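Beta-ketoacyl-[acyl-carrier-protein] synthase III (Pseudomonas aeruginosa, PDB 2X3E) probably catalyses the first condensation of fatty acid synthesis, joining an acetyl group from acetyl-CoA to malonyl-ACP to give 3-oxobutanoyl-ACP, as a homodimer. Local coordinates at residues E71-G83 with A131-T145. The protein carries 1 engineered substitution. Numbering follows the deposited sequence.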
loop_
_atom_site.group_PDB
_atom_site.type_symbol
_atom_site.label_atom_id
_atom_site.label_comp_id
_atom_site.label_asym_id
_atom_site.label_seq_id
_atom_site.Cartn_x
_atom_site.Cartn_y
_atom_site.Cartn_z
ATOM N N GLU A 71 18.880 9.502 12.818
ATOM C CA GLU A 71 18.475 8.428 13.719
ATOM C C GLU A 71 16.957 8.329 13.860
ATOM O O GLU A 71 16.453 7.378 14.450
ATOM C CB GLU A 71 19.155 8.607 15.070
ATOM C CG GLU A 71 20.673 8.650 14.937
ATOM C CD GLU A 71 21.374 8.786 16.257
ATOM O OE1 GLU A 71 20.696 8.717 17.306
ATOM O OE2 GLU A 71 22.610 8.972 16.245
ATOM N N ARG A 72 16.235 9.300 13.295
ATOM C CA ARG A 72 14.772 9.279 13.256
ATOM C C ARG A 72 14.264 9.763 11.913
ATOM O O ARG A 72 14.877 10.630 11.294
ATOM C CB ARG A 72 14.177 10.183 14.340
ATOM C CG ARG A 72 13.988 9.502 15.653
ATOM C CD ARG A 72 13.496 10.466 16.730
ATOM N NE ARG A 72 13.818 9.902 18.036
ATOM C CZ ARG A 72 14.999 10.006 18.638
ATOM N NH1 ARG A 72 15.996 10.695 18.085
ATOM N NH2 ARG A 72 15.185 9.426 19.817
ATOM N N VAL A 73 13.149 9.187 11.471
ATOM C CA VAL A 73 12.363 9.716 10.359
ATOM C C VAL A 73 10.882 9.698 10.760
ATOM O O VAL A 73 10.502 8.997 11.707
ATOM C CB VAL A 73 12.590 8.918 9.045
ATOM C CG1 VAL A 73 14.052 9.052 8.587
ATOM C CG2 VAL A 73 12.206 7.444 9.210
ATOM N N ASP A 74 10.051 10.458 10.050
ATOM C CA ASP A 74 8.632 10.601 10.424
ATOM C C ASP A 74 7.767 9.463 9.900
ATOM O O ASP A 74 6.680 9.217 10.427
ATOM C CB ASP A 74 8.066 11.932 9.910
ATOM C CG ASP A 74 8.624 13.134 10.634
ATOM O OD1 ASP A 74 8.813 13.064 11.869
ATOM O OD2 ASP A 74 8.858 14.170 9.972
ATOM N N ALA A 75 8.252 8.780 8.862
ATOM C CA ALA A 75 7.460 7.818 8.113
ATOM C C ALA A 75 8.310 6.630 7.654
ATOM O O ALA A 75 9.490 6.791 7.317
ATOM C CB ALA A 75 6.817 8.502 6.901
ATOM N N VAL A 76 7.700 5.447 7.664
ATOM C CA VAL A 76 8.328 4.232 7.156
ATOM C C VAL A 76 7.351 3.517 6.227
ATOM O O VAL A 76 6.308 3.042 6.661
ATOM C CB VAL A 76 8.735 3.263 8.296
ATOM C CG1 VAL A 76 9.371 2.011 7.707
ATOM C CG2 VAL A 76 9.688 3.949 9.276
ATOM N N VAL A 77 7.698 3.441 4.945
ATOM C CA VAL A 77 6.835 2.813 3.947
ATOM C C VAL A 77 7.567 1.650 3.286
ATOM O O VAL A 77 8.724 1.792 2.894
ATOM C CB VAL A 77 6.365 3.844 2.903
ATOM C CG1 VAL A 77 5.628 3.161 1.741
ATOM C CG2 VAL A 77 5.474 4.888 3.574
ATOM N N LEU A 78 6.909 0.488 3.224
ATOM C CA LEU A 78 7.438 -0.660 2.502
ATOM C C LEU A 78 6.665 -0.852 1.213
ATOM O O LEU A 78 5.428 -0.965 1.227
ATOM C CB LEU A 78 7.354 -1.956 3.314
ATOM C CG LEU A 78 7.954 -2.094 4.717
ATOM C CD1 LEU A 78 8.340 -3.556 4.974
ATOM C CD2 LEU A 78 9.123 -1.147 5.010
ATOM N N ALA A 79 7.396 -0.871 0.105
ATOM C CA ALA A 79 6.860 -1.294 -1.185
ATOM C C ALA A 79 7.123 -2.792 -1.296
ATOM O O ALA A 79 8.280 -3.201 -1.434
ATOM C CB ALA A 79 7.538 -0.540 -2.312
ATOM N N THR A 80 6.063 -3.599 -1.196
ATOM C CA THR A 80 6.182 -5.066 -1.180
ATOM C C THR A 80 4.906 -5.762 -1.652
ATOM O O THR A 80 3.805 -5.226 -1.508
ATOM C CB THR A 80 6.545 -5.613 0.239
ATOM O OG1 THR A 80 6.897 -6.999 0.155
ATOM C CG2 THR A 80 5.389 -5.459 1.236
ATOM N N SER A 81 5.081 -6.951 -2.225
ATOM C CA SER A 81 3.980 -7.868 -2.544
ATOM C C SER A 81 4.085 -9.159 -1.714
ATOM O O SER A 81 3.352 -10.118 -1.952
ATOM C CB SER A 81 4.007 -8.228 -4.030
ATOM O OG SER A 81 4.038 -7.065 -4.834
ATOM N N THR A 82 5.008 -9.177 -0.755
ATOM C CA THR A 82 5.301 -10.375 0.025
ATOM C C THR A 82 5.464 -9.980 1.483
ATOM O O THR A 82 6.495 -10.250 2.114
ATOM C CB THR A 82 6.570 -11.072 -0.501
ATOM O OG1 THR A 82 7.627 -10.112 -0.611
ATOM C CG2 THR A 82 6.311 -11.691 -1.864
ATOM N N GLY A 83 4.439 -9.310 2.007
ATOM C CA GLY A 83 4.421 -8.898 3.407
ATOM C C GLY A 83 4.430 -10.106 4.326
ATOM O O GLY A 83 4.057 -11.203 3.914
ATOM N N ALA A 131 5.040 14.763 6.379
ATOM C CA ALA A 131 6.265 14.221 6.950
ATOM C C ALA A 131 7.419 15.113 6.508
ATOM O O ALA A 131 7.362 15.696 5.427
ATOM C CB ALA A 131 6.487 12.787 6.466
ATOM N N ASP A 132 8.452 15.229 7.343
ATOM C CA ASP A 132 9.659 15.984 6.985
ATOM C C ASP A 132 10.810 15.059 6.589
ATOM O O ASP A 132 11.822 15.514 6.070
ATOM C CB ASP A 132 10.092 16.891 8.136
ATOM C CG ASP A 132 9.045 17.942 8.489
ATOM O OD1 ASP A 132 8.270 18.371 7.603
ATOM O OD2 ASP A 132 9.006 18.351 9.664
ATOM N N SER A 133 10.640 13.762 6.836
ATOM C CA SER A 133 11.614 12.746 6.444
ATOM C C SER A 133 10.939 11.382 6.413
ATOM O O SER A 133 9.913 11.173 7.065
ATOM C CB SER A 133 12.786 12.721 7.414
ATOM O OG SER A 133 12.333 12.446 8.729
ATOM N N ALA A 134 11.518 10.457 5.659
ATOM C CA ALA A 134 10.908 9.150 5.464
ATOM C C ALA A 134 11.911 8.108 5.030
ATOM O O ALA A 134 12.887 8.410 4.339
ATOM C CB ALA A 134 9.808 9.237 4.424
ATOM N N LEU A 135 11.638 6.875 5.441
ATOM C CA LEU A 135 12.258 5.697 4.871
ATOM C C LEU A 135 11.303 5.085 3.853
ATOM O O LEU A 135 10.110 4.908 4.133
ATOM C CB LEU A 135 12.558 4.658 5.961
ATOM C CG LEU A 135 13.909 4.771 6.666
ATOM C CD1 LEU A 135 13.887 4.050 8.010
ATOM C CD2 LEU A 135 15.023 4.195 5.771
ATOM N N LEU A 136 11.830 4.769 2.676
ATOM C CA LEU A 136 11.138 3.918 1.712
ATOM C C LEU A 136 11.979 2.664 1.527
ATOM O O LEU A 136 13.157 2.755 1.182
ATOM C CB LEU A 136 10.967 4.620 0.367
ATOM C CG LEU A 136 10.442 3.732 -0.769
ATOM C CD1 LEU A 136 9.032 3.258 -0.457
ATOM C CD2 LEU A 136 10.494 4.495 -2.095
ATOM N N VAL A 137 11.380 1.500 1.770
ATOM C CA VAL A 137 12.065 0.229 1.568
ATOM C C VAL A 137 11.366 -0.562 0.475
ATOM O O VAL A 137 10.185 -0.890 0.604
ATOM C CB VAL A 137 12.079 -0.640 2.844
ATOM C CG1 VAL A 137 12.923 -1.908 2.622
ATOM C CG2 VAL A 137 12.593 0.152 4.046
ATOM N N GLY A 138 12.088 -0.823 -0.608
ATOM C CA GLY A 138 11.666 -1.798 -1.608
ATOM C C GLY A 138 12.149 -3.163 -1.160
ATOM O O GLY A 138 13.346 -3.378 -1.036
ATOM N N VAL A 139 11.218 -4.071 -0.880
ATOM C CA VAL A 139 11.559 -5.398 -0.373
ATOM C C VAL A 139 10.604 -6.444 -0.920
ATOM O O VAL A 139 9.394 -6.233 -0.951
ATOM C CB VAL A 139 11.530 -5.446 1.179
ATOM C CG1 VAL A 139 10.170 -4.964 1.739
ATOM C CG2 VAL A 139 11.869 -6.847 1.687
ATOM N N ASP A 140 11.154 -7.573 -1.344
ATOM C CA ASP A 140 10.344 -8.711 -1.730
ATOM C C ASP A 140 11.101 -10.015 -1.490
ATOM O O ASP A 140 12.328 -10.074 -1.634
ATOM C CB ASP A 140 9.894 -8.586 -3.196
ATOM C CG ASP A 140 8.524 -7.923 -3.344
ATOM O OD1 ASP A 140 7.574 -8.357 -2.668
ATOM O OD2 ASP A 140 8.385 -6.977 -4.156
ATOM N N THR A 141 10.352 -11.039 -1.096
ATOM C CA THR A 141 10.874 -12.383 -0.887
ATOM C C THR A 141 10.094 -13.364 -1.771
ATOM O O THR A 141 9.475 -14.328 -1.289
ATOM C CB THR A 141 10.779 -12.803 0.588
ATOM O OG1 THR A 141 9.459 -12.537 1.078
ATOM C CG2 THR A 141 11.804 -12.042 1.433
ATOM N N PHE A 142 10.142 -13.108 -3.074
ATOM C CA PHE A 142 9.425 -13.923 -4.054
ATOM C C PHE A 142 9.768 -15.406 -4.018
ATOM O O PHE A 142 8.929 -16.222 -4.386
ATOM C CB PHE A 142 9.630 -13.386 -5.479
ATOM C CG PHE A 142 8.501 -12.529 -5.972
ATOM C CD1 PHE A 142 8.012 -11.491 -5.196
ATOM C CD2 PHE A 142 7.923 -12.759 -7.217
ATOM C CE1 PHE A 142 6.972 -10.695 -5.648
ATOM C CE2 PHE A 142 6.883 -11.967 -7.672
ATOM C CZ PHE A 142 6.407 -10.930 -6.883
ATOM N N SER A 143 10.975 -15.765 -3.585
ATOM C CA SER A 143 11.347 -17.188 -3.506
ATOM C C SER A 143 10.354 -17.998 -2.672
ATOM O O SER A 143 10.128 -19.172 -2.956
ATOM C CB SER A 143 12.765 -17.384 -2.959
ATOM O OG SER A 143 12.808 -17.214 -1.552
ATOM N N HIS A 144 9.750 -17.378 -1.657
ATOM C CA HIS A 144 8.740 -18.074 -0.846
ATOM C C HIS A 144 7.503 -18.437 -1.659
ATOM O O HIS A 144 6.764 -19.340 -1.280
ATOM C CB HIS A 144 8.302 -17.232 0.358
ATOM C CG HIS A 144 9.382 -17.011 1.367
ATOM N ND1 HIS A 144 9.559 -15.805 2.010
ATOM C CD2 HIS A 144 10.341 -17.837 1.846
ATOM C CE1 HIS A 144 10.580 -15.897 2.841
ATOM N NE2 HIS A 144 11.075 -17.119 2.760
ATOM N N THR A 145 7.295 -17.736 -2.774
ATOM C CA THR A 145 6.068 -17.826 -3.563
ATOM C C THR A 145 6.231 -18.615 -4.868
ATOM O O THR A 145 5.278 -18.752 -5.632
ATOM C CB THR A 145 5.553 -16.406 -3.918
ATOM O OG1 THR A 145 6.361 -15.843 -4.962
ATOM C CG2 THR A 145 5.601 -15.485 -2.696
HETATM O O HOH W 1 12.002 14.349 10.211
HETATM O O HOH W 2 6.168 -5.438 -4.777
#
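The F142 ring meets S81 CB at its edge. D140 OD1 also lies there, in plane. T82 CG2 approaches obliquely, 3.7 Å from F142 CD1. F211 packs edge-to-face with F142, F157 meets it with planes about 30° apart, and C87 of the second subunit packs on F142.

The D140 carboxylate is a second flat group in the contact. D140 OD1 takes the S81 N-H on its syn lone pair, at 2.9 Å. The anti lone pair of D140 OD1 receives the T82 OG1 proton, the two oxygens 2.7 Å apart. T82 OG1 stands between its backbone N and carbonyl carbon (chi1 51°). From there it accepts the T141 N-H fairly straight (166°). T80 OG1 accepts from T82 N, forming an ST turn. D140 OD2 is held by A283 N and by a water shared with S81 OG.

Upstream, strands 75-79 and 133-140 pair in parallel inside a five-stranded sheet. L135, V137 and V139 each give an N-H to segment 71-83; V77 and A79 return theirs to L135 and V137. L78 and V137 lie side by side, L78 CD2 3.7 Å from V137 CB. V77 and L136 face the other way, toward helix 114-127. At the start, D74 OD2 accepts D132 N on its anti lone pair at 2.9 Å.

The side chains of D140 and F142 lie about 7 Å from those of A112, an engineered residue at a predicted active-site position, and N280, respectively. Bonds to both D140 oxygens probably fix the carboxylate's rotation. With T141 N to T82 OG1, they join residues 80-82 to 140-141 beside the probable active site of this thiolase-like fold.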